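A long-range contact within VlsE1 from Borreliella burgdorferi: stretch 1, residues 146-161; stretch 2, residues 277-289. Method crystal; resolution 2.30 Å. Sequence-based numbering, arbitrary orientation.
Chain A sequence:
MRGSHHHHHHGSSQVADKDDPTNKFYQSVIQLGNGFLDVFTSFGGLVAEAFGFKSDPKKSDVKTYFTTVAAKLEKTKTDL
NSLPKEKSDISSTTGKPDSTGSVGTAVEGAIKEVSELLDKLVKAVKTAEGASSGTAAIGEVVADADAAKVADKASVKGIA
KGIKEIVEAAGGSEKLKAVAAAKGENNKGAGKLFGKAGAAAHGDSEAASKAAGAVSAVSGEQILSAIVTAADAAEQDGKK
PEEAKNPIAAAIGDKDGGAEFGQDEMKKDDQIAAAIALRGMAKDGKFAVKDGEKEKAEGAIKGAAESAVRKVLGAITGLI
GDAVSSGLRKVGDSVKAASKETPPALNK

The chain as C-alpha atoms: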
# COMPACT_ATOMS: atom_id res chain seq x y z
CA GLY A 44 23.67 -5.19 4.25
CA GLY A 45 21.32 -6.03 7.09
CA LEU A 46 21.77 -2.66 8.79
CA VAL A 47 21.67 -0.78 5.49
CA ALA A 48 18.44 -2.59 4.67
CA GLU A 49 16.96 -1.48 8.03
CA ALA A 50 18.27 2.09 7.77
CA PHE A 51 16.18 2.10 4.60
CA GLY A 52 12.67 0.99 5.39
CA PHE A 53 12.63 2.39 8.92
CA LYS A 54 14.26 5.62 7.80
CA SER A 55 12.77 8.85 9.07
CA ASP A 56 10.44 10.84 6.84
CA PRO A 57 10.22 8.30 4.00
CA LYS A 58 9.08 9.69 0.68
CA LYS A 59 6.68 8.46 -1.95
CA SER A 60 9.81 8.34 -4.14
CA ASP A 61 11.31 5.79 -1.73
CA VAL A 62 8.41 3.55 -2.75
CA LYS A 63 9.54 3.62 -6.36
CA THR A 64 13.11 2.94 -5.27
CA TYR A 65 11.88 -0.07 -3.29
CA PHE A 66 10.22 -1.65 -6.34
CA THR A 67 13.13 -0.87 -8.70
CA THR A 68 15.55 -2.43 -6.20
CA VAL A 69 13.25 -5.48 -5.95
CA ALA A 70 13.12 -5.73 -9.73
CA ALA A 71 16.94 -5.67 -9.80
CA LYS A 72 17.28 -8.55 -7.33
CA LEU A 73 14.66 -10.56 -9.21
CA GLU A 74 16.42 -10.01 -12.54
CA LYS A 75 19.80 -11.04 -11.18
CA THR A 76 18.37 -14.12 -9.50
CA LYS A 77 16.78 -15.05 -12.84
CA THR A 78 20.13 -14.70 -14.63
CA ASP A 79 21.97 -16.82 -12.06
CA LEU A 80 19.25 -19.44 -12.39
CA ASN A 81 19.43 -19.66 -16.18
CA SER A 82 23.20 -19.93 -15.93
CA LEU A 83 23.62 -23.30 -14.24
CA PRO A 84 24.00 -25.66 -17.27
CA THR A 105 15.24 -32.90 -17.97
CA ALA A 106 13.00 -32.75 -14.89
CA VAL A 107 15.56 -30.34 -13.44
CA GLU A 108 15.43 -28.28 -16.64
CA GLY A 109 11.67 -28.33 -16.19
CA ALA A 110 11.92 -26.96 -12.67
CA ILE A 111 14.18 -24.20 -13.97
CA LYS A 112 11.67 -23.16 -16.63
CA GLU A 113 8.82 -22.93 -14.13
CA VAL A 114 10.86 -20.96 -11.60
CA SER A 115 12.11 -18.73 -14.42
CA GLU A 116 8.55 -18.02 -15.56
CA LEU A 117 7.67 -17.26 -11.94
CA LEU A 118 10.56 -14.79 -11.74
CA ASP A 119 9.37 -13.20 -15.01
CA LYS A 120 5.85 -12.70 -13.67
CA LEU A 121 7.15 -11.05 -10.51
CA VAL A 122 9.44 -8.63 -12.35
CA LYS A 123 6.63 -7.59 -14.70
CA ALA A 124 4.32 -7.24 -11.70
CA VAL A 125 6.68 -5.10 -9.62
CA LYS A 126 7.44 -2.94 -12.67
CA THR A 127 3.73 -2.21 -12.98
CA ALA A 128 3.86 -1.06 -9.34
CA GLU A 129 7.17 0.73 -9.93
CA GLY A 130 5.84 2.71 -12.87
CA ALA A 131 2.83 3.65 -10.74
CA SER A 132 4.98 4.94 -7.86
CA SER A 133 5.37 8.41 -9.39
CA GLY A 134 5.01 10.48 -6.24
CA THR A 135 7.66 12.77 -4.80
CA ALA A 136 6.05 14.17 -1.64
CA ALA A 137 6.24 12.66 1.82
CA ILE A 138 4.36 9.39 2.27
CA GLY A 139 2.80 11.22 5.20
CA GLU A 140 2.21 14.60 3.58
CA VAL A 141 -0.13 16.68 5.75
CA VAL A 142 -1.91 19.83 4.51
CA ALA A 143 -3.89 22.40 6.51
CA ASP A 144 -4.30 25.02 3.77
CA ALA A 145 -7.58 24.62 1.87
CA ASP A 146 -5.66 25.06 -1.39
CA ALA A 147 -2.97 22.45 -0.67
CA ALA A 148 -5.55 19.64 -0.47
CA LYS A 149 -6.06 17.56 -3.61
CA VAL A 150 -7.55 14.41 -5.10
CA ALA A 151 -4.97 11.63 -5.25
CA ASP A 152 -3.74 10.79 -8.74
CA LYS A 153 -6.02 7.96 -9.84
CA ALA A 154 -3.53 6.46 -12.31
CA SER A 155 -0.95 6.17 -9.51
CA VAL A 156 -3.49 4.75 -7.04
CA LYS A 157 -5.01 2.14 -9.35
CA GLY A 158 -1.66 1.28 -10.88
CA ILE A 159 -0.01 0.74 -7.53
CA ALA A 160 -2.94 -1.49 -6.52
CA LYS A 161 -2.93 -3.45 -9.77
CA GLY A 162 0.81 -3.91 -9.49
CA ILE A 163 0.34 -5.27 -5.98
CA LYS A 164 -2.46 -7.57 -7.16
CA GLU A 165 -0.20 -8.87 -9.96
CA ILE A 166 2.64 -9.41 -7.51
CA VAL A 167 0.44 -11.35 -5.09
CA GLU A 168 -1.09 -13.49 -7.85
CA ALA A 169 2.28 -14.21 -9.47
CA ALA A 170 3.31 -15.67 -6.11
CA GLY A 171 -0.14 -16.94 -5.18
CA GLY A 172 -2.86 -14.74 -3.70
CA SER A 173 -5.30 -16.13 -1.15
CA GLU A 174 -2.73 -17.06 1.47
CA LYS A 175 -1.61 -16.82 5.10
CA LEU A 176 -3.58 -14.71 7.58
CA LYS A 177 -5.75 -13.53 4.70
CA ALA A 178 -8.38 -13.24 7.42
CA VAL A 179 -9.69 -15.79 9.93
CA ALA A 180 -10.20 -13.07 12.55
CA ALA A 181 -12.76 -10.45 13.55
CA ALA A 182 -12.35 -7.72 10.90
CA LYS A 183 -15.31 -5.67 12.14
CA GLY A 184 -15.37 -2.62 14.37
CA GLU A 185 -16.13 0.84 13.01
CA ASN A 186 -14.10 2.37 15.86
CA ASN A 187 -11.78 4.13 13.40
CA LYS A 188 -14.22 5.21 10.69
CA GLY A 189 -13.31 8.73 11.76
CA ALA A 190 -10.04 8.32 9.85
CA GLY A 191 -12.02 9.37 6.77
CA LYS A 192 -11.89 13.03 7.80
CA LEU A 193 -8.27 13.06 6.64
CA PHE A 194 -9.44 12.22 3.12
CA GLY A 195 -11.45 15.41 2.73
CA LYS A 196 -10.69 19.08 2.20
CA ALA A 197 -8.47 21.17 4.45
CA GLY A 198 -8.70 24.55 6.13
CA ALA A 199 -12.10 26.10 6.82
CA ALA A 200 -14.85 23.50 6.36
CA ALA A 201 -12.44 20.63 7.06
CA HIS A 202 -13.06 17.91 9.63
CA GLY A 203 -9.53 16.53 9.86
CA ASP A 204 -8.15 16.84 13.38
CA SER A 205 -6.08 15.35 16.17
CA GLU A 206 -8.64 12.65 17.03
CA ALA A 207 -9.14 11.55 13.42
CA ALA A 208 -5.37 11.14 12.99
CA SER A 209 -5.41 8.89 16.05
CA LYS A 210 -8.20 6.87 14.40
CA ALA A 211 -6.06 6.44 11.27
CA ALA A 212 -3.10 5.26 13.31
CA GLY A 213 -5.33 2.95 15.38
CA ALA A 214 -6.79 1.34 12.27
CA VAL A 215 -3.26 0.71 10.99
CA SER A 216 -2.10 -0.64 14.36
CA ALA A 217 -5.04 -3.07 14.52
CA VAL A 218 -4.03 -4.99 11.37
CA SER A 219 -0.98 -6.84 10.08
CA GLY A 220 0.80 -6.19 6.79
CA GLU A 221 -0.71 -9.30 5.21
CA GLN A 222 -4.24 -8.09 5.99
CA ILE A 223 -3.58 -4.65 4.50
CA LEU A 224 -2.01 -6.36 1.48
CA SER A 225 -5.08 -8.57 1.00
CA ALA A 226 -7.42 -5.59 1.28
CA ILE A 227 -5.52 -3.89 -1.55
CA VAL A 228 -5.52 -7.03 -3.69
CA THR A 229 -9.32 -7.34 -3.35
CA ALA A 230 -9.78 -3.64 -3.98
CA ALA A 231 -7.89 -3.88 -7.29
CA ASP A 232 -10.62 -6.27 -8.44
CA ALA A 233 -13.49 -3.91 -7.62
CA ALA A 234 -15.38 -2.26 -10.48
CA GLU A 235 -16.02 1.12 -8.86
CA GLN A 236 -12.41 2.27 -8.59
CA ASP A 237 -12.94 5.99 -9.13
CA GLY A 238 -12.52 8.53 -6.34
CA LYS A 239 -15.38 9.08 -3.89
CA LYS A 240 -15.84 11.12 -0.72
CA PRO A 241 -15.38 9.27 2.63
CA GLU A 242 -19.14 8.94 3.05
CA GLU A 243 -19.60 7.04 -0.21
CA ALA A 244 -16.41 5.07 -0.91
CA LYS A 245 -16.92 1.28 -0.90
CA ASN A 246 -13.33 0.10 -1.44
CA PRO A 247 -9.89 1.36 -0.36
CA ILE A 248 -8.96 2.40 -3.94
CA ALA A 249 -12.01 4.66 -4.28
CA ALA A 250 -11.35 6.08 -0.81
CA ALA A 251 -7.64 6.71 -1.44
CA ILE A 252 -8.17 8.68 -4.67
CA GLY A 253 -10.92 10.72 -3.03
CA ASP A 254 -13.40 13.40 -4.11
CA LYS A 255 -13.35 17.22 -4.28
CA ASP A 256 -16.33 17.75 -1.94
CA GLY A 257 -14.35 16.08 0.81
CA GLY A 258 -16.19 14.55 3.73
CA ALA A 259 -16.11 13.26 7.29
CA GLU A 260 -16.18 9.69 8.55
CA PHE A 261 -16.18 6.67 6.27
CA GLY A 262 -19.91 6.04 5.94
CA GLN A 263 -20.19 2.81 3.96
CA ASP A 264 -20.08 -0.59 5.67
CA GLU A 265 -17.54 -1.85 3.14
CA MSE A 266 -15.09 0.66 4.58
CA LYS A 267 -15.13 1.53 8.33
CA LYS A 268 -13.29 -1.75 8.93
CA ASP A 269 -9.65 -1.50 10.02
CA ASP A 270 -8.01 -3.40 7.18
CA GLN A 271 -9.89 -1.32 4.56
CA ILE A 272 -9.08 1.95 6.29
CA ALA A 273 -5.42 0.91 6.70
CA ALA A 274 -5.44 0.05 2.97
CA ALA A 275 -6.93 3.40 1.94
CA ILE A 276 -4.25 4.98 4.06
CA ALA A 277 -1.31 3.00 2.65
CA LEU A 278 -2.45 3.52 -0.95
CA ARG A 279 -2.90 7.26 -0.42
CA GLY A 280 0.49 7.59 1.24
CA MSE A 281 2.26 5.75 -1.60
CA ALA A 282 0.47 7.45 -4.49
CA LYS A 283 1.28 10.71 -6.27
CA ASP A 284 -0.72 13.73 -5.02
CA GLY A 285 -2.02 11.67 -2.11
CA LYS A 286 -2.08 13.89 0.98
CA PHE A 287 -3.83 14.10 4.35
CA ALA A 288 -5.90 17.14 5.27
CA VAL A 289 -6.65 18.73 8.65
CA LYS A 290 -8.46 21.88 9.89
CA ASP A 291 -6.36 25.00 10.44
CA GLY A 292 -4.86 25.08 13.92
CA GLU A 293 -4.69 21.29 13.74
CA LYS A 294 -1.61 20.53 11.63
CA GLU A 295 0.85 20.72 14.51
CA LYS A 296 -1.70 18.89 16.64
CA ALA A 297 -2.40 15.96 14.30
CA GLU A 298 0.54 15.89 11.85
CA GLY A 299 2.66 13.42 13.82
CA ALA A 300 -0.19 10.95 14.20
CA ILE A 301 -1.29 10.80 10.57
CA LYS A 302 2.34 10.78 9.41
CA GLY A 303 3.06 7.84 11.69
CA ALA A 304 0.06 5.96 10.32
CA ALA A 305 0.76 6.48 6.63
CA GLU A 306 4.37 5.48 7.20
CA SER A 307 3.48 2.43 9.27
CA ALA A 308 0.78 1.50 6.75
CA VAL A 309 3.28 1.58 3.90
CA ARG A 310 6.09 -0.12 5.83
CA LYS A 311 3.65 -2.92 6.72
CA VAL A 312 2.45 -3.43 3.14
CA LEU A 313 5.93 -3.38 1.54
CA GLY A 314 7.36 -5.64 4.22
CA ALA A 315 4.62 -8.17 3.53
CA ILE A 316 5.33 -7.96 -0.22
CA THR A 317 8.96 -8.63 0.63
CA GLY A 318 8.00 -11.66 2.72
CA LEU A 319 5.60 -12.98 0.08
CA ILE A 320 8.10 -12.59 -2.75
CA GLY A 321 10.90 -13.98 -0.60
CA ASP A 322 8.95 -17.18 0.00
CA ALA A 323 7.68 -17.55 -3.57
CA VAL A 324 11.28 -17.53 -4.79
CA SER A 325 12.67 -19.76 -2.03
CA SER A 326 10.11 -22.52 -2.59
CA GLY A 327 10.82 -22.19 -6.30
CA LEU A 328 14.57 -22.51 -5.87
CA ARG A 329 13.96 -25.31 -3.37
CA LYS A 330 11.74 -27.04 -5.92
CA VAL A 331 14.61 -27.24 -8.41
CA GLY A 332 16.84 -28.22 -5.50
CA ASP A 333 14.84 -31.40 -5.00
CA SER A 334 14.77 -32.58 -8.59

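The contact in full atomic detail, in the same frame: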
# COMPACT_ATOMS: atom_id res chain seq x y z
N ASP A 146 -6.12 25.16 -0.01
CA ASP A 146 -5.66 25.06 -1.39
C ASP A 146 -4.69 23.90 -1.61
O ASP A 146 -4.64 23.33 -2.70
CB ASP A 146 -5.00 26.36 -1.83
CG ASP A 146 -5.98 27.52 -1.88
OD1 ASP A 146 -7.10 27.34 -2.41
OD2 ASP A 146 -5.63 28.62 -1.39
N ALA A 147 -3.94 23.54 -0.57
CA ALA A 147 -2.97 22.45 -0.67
C ALA A 147 -3.61 21.07 -0.84
O ALA A 147 -2.99 20.16 -1.38
CB ALA A 147 -2.06 22.45 0.56
N ALA A 148 -4.85 20.92 -0.37
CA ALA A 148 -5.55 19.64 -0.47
C ALA A 148 -5.79 19.30 -1.94
O ALA A 148 -5.94 20.19 -2.77
CB ALA A 148 -6.88 19.70 0.28
N LYS A 149 -5.85 18.01 -2.24
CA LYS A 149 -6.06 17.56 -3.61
C LYS A 149 -6.59 16.13 -3.68
O LYS A 149 -6.58 15.38 -2.69
CB LYS A 149 -4.75 17.62 -4.41
CG LYS A 149 -4.17 19.02 -4.62
CD LYS A 149 -2.84 18.94 -5.34
CE LYS A 149 -2.27 20.32 -5.63
NZ LYS A 149 -0.94 20.24 -6.31
N VAL A 150 -7.07 15.76 -4.86
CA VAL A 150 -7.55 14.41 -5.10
C VAL A 150 -6.28 13.65 -5.45
O VAL A 150 -5.42 14.17 -6.15
CB VAL A 150 -8.49 14.33 -6.33
CG1 VAL A 150 -8.88 12.88 -6.58
CG2 VAL A 150 -9.73 15.18 -6.11
N ALA A 151 -6.15 12.43 -4.94
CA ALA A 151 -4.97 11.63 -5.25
C ALA A 151 -5.00 11.30 -6.73
O ALA A 151 -6.07 11.20 -7.32
CB ALA A 151 -4.96 10.35 -4.42
N ASP A 152 -3.83 11.13 -7.33
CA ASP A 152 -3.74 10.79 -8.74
C ASP A 152 -4.29 9.38 -8.91
O ASP A 152 -3.74 8.43 -8.36
CB ASP A 152 -2.27 10.85 -9.20
CG ASP A 152 -2.11 10.63 -10.70
OD1 ASP A 152 -2.18 9.47 -11.16
OD2 ASP A 152 -1.93 11.63 -11.41
N LYS A 153 -5.38 9.26 -9.65
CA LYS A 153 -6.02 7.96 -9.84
C LYS A 153 -5.18 6.93 -10.59
O LYS A 153 -5.26 5.74 -10.30
CB LYS A 153 -7.38 8.13 -10.52
CG LYS A 153 -7.44 9.24 -11.54
CD LYS A 153 -8.76 9.24 -12.29
CE LYS A 153 -8.95 7.94 -13.05
NZ LYS A 153 -10.22 7.90 -13.84
N ALA A 154 -4.37 7.38 -11.55
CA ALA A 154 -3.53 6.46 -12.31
C ALA A 154 -2.44 5.87 -11.41
O ALA A 154 -2.02 4.73 -11.61
CB ALA A 154 -2.90 7.18 -13.50
N SER A 155 -1.97 6.65 -10.44
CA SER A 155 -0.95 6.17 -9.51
C SER A 155 -1.59 5.20 -8.51
O SER A 155 -1.04 4.14 -8.23
CB SER A 155 -0.33 7.35 -8.75
OG SER A 155 0.63 6.92 -7.81
N VAL A 156 -2.76 5.58 -8.00
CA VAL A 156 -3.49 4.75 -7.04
C VAL A 156 -3.83 3.39 -7.62
O VAL A 156 -3.40 2.36 -7.10
CB VAL A 156 -4.83 5.42 -6.60
CG1 VAL A 156 -5.54 4.53 -5.60
CG2 VAL A 156 -4.58 6.78 -5.99
N LYS A 157 -4.59 3.39 -8.71
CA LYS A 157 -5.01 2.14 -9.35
C LYS A 157 -3.85 1.32 -9.86
O LYS A 157 -3.90 0.08 -9.81
CB LYS A 157 -5.98 2.42 -10.50
CG LYS A 157 -7.34 2.91 -10.05
CD LYS A 157 -8.35 2.77 -11.17
CE LYS A 157 -7.96 3.59 -12.38
NZ LYS A 157 -7.81 5.03 -12.01
N GLY A 158 -2.82 1.99 -10.37
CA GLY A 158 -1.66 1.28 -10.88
C GLY A 158 -0.88 0.62 -9.76
O GLY A 158 -0.40 -0.50 -9.90
N ILE A 159 -0.75 1.32 -8.64
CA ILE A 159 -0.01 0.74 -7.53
C ILE A 159 -0.77 -0.49 -7.03
O ILE A 159 -0.17 -1.52 -6.75
CB ILE A 159 0.18 1.78 -6.40
CG1 ILE A 159 1.17 2.85 -6.88
CG2 ILE A 159 0.72 1.12 -5.13
CD1 ILE A 159 1.44 3.93 -5.85
N ALA A 160 -2.10 -0.38 -6.97
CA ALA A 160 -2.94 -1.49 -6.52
C ALA A 160 -2.85 -2.68 -7.48
O ALA A 160 -2.65 -3.83 -7.06
CB ALA A 160 -4.39 -1.02 -6.39
N LYS A 161 -2.99 -2.40 -8.77
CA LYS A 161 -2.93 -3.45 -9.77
C LYS A 161 -1.58 -4.13 -9.74
O LYS A 161 -1.48 -5.35 -9.89
CB LYS A 161 -3.21 -2.88 -11.16
CG LYS A 161 -3.11 -3.91 -12.27
CD LYS A 161 -3.48 -3.31 -13.61
CE LYS A 161 -3.39 -4.33 -14.73
NZ LYS A 161 -3.78 -3.75 -16.04
N ALA A 277 -2.58 3.38 3.28
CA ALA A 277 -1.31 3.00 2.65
C ALA A 277 -1.27 3.37 1.17
O ALA A 277 -0.23 3.82 0.67
CB ALA A 277 -1.06 1.51 2.82
N LEU A 278 -2.38 3.19 0.47
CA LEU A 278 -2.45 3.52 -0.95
C LEU A 278 -2.30 5.03 -1.16
O LEU A 278 -1.59 5.46 -2.07
CB LEU A 278 -3.77 3.07 -1.56
CG LEU A 278 -3.86 1.62 -2.03
CD1 LEU A 278 -5.31 1.24 -2.27
CD2 LEU A 278 -3.03 1.43 -3.30
N ARG A 279 -2.96 5.81 -0.32
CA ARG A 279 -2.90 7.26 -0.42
C ARG A 279 -1.49 7.76 -0.15
O ARG A 279 -0.98 8.61 -0.88
CB ARG A 279 -3.88 7.88 0.57
CG ARG A 279 -3.88 9.39 0.60
CD ARG A 279 -5.14 9.91 -0.03
NE ARG A 279 -5.54 11.17 0.54
CZ ARG A 279 -6.57 11.89 0.10
NH1 ARG A 279 -7.29 11.46 -0.93
NH2 ARG A 279 -6.89 13.02 0.72
N GLY A 280 -0.87 7.21 0.89
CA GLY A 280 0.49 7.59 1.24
C GLY A 280 1.52 7.24 0.18
O GLY A 280 2.52 7.95 0.03
N MSE A 281 1.31 6.16 -0.57
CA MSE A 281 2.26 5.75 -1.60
C MSE A 281 2.03 6.47 -2.93
O MSE A 281 2.98 6.67 -3.70
CB MSE A 281 2.16 4.24 -1.88
CG MSE A 281 2.49 3.32 -0.73
SE MSE A 281 2.35 1.44 -1.30
CE MSE A 281 4.19 1.06 -1.56
N ALA A 282 0.78 6.83 -3.22
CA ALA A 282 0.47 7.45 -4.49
C ALA A 282 0.77 8.94 -4.65
O ALA A 282 0.79 9.70 -3.69
CB ALA A 282 -0.99 7.18 -4.85
N LYS A 283 1.02 9.33 -5.89
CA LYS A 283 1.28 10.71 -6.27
C LYS A 283 0.06 11.57 -5.94
O LYS A 283 -1.07 11.15 -6.17
CB LYS A 283 1.56 10.77 -7.77
CG LYS A 283 1.34 12.13 -8.40
CD LYS A 283 1.29 12.02 -9.92
CE LYS A 283 2.53 12.62 -10.56
NZ LYS A 283 2.57 14.10 -10.42
N ASP A 284 0.31 12.77 -5.41
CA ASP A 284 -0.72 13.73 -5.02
C ASP A 284 -1.59 13.28 -3.85
O ASP A 284 -2.57 13.95 -3.51
CB ASP A 284 -1.63 14.08 -6.20
CG ASP A 284 -0.90 14.83 -7.31
OD1 ASP A 284 0.02 15.63 -6.99
OD2 ASP A 284 -1.27 14.64 -8.49
N GLY A 285 -1.25 12.15 -3.24
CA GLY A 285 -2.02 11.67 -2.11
C GLY A 285 -1.56 12.35 -0.84
O GLY A 285 -0.44 12.15 -0.41
N LYS A 286 -2.43 13.17 -0.25
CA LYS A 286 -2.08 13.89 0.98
C LYS A 286 -3.19 13.82 2.02
O LYS A 286 -4.33 13.49 1.70
CB LYS A 286 -1.80 15.36 0.65
CG LYS A 286 -0.81 15.55 -0.48
CD LYS A 286 -0.74 17.01 -0.90
CE LYS A 286 0.29 17.22 -1.99
NZ LYS A 286 0.35 18.65 -2.40
N PHE A 287 -2.86 14.14 3.27
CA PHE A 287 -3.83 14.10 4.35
C PHE A 287 -4.16 15.50 4.85
O PHE A 287 -3.26 16.28 5.20
CB PHE A 287 -3.28 13.22 5.47
CG PHE A 287 -2.95 11.83 5.01
CD1 PHE A 287 -3.94 10.85 4.94
CD2 PHE A 287 -1.67 11.52 4.56
CE1 PHE A 287 -3.67 9.59 4.42
CE2 PHE A 287 -1.38 10.26 4.04
CZ PHE A 287 -2.38 9.29 3.96
N ALA A 288 -5.45 15.82 4.87
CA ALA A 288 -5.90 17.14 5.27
C ALA A 288 -6.48 17.28 6.69
O ALA A 288 -7.18 16.40 7.20
CB ALA A 288 -6.90 17.66 4.25
N VAL A 289 -6.18 18.42 7.31
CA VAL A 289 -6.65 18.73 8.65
C VAL A 289 -7.16 20.18 8.68
O VAL A 289 -6.87 20.96 7.76
CB VAL A 289 -5.51 18.58 9.69
CG1 VAL A 289 -4.99 17.14 9.72
CG2 VAL A 289 -4.37 19.54 9.35
O HOH W 1 -4.63 13.28 -1.80
O HOH W 2 -8.93 14.12 -1.31
O HOH W 3 -5.50 16.43 0.32
O HOH W 4 0.61 17.79 -5.55
O HOH W 5 -4.20 14.29 -8.58

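Two direct hydrogen bonds join these stretches, and both use the backbone of K283, where stretch 2 has just left its helix. D152 N donates to K283 O at 3.0 Å, and K283 N donates to S155 OG at 3.1 Å; both are nearly straight, with angles at the hydrogen of 163° and 164°. One residue thus presents its amide and its carbonyl to the start of the opposing helix. The type II turn from A282 to G285 shapes this region, closed by G285 N donating to A282 O at 3.2 Å.

The helix start supplies its own order. D152 sits at the N-cap, and its OD1 accepts from S155 N at 2.9 Å. The same residue therefore caps with its side chain while its backbone amide reaches across to K283. S155 is similarly economical: its backbone amide donates to the capping D152 OD1, and its hydroxyl oxygen accepts from K283 N.

Apolar packing follows along the helix. V156 CG2 lies 3.8 Å from A282 CB, and I159 CD1 lies 4.0 Å from M281 CB (a selenomethionine) and 4.2 Å from A282 CB. The CA-to-CB bond of L278 points sideways relative to stretch 1, but the end of the side chain comes nearer: L278 CD2 is 4.2 Å from both I159 CG2 and A160 CB. The axes of the two helices approach to 9.4 Å, with 121° between their N-to-C directions; L278 and M281 pack from the second helix, and A282 from just beyond its end. At the end of the turn A151 CB is 4.0 Å from G285 CA. An ideal CB at G285 would fall 2.1 Å from R279 O, a clash within stretch 2.

Around K149, D284 and K286, waters bridge the two stretches. Water 1 donates to K149 O (3.0 Å) and D284 O (2.8 Å) and accepts from K286 N (2.7 Å), filling a gap in which K149 O and D284 O stand 4.3 Å apart. Water 2 links K149 O, at 3.0 Å, to R279 NH2, at 3.1 Å. R279 starts away from stretch 1, but its end comes nearer, and weak bonds from its NE (2.9 Å) and NH2 (2.8 Å) to K286 O tie it to its own stretch.

Charge is not paired by sign across the contact. K149 NZ and K286 NZ lie 4.4 Å apart, and D152 OD2 and D284 OD2 4.2 Å apart. Water 4 accepts from K149 NZ at 3.0 Å and donates to D284 OD1 at 2.7 Å, connecting opposite charges indirectly. Water 5 donates to V150 O at 2.7 Å and to D284 OD2 at 3.0 Å.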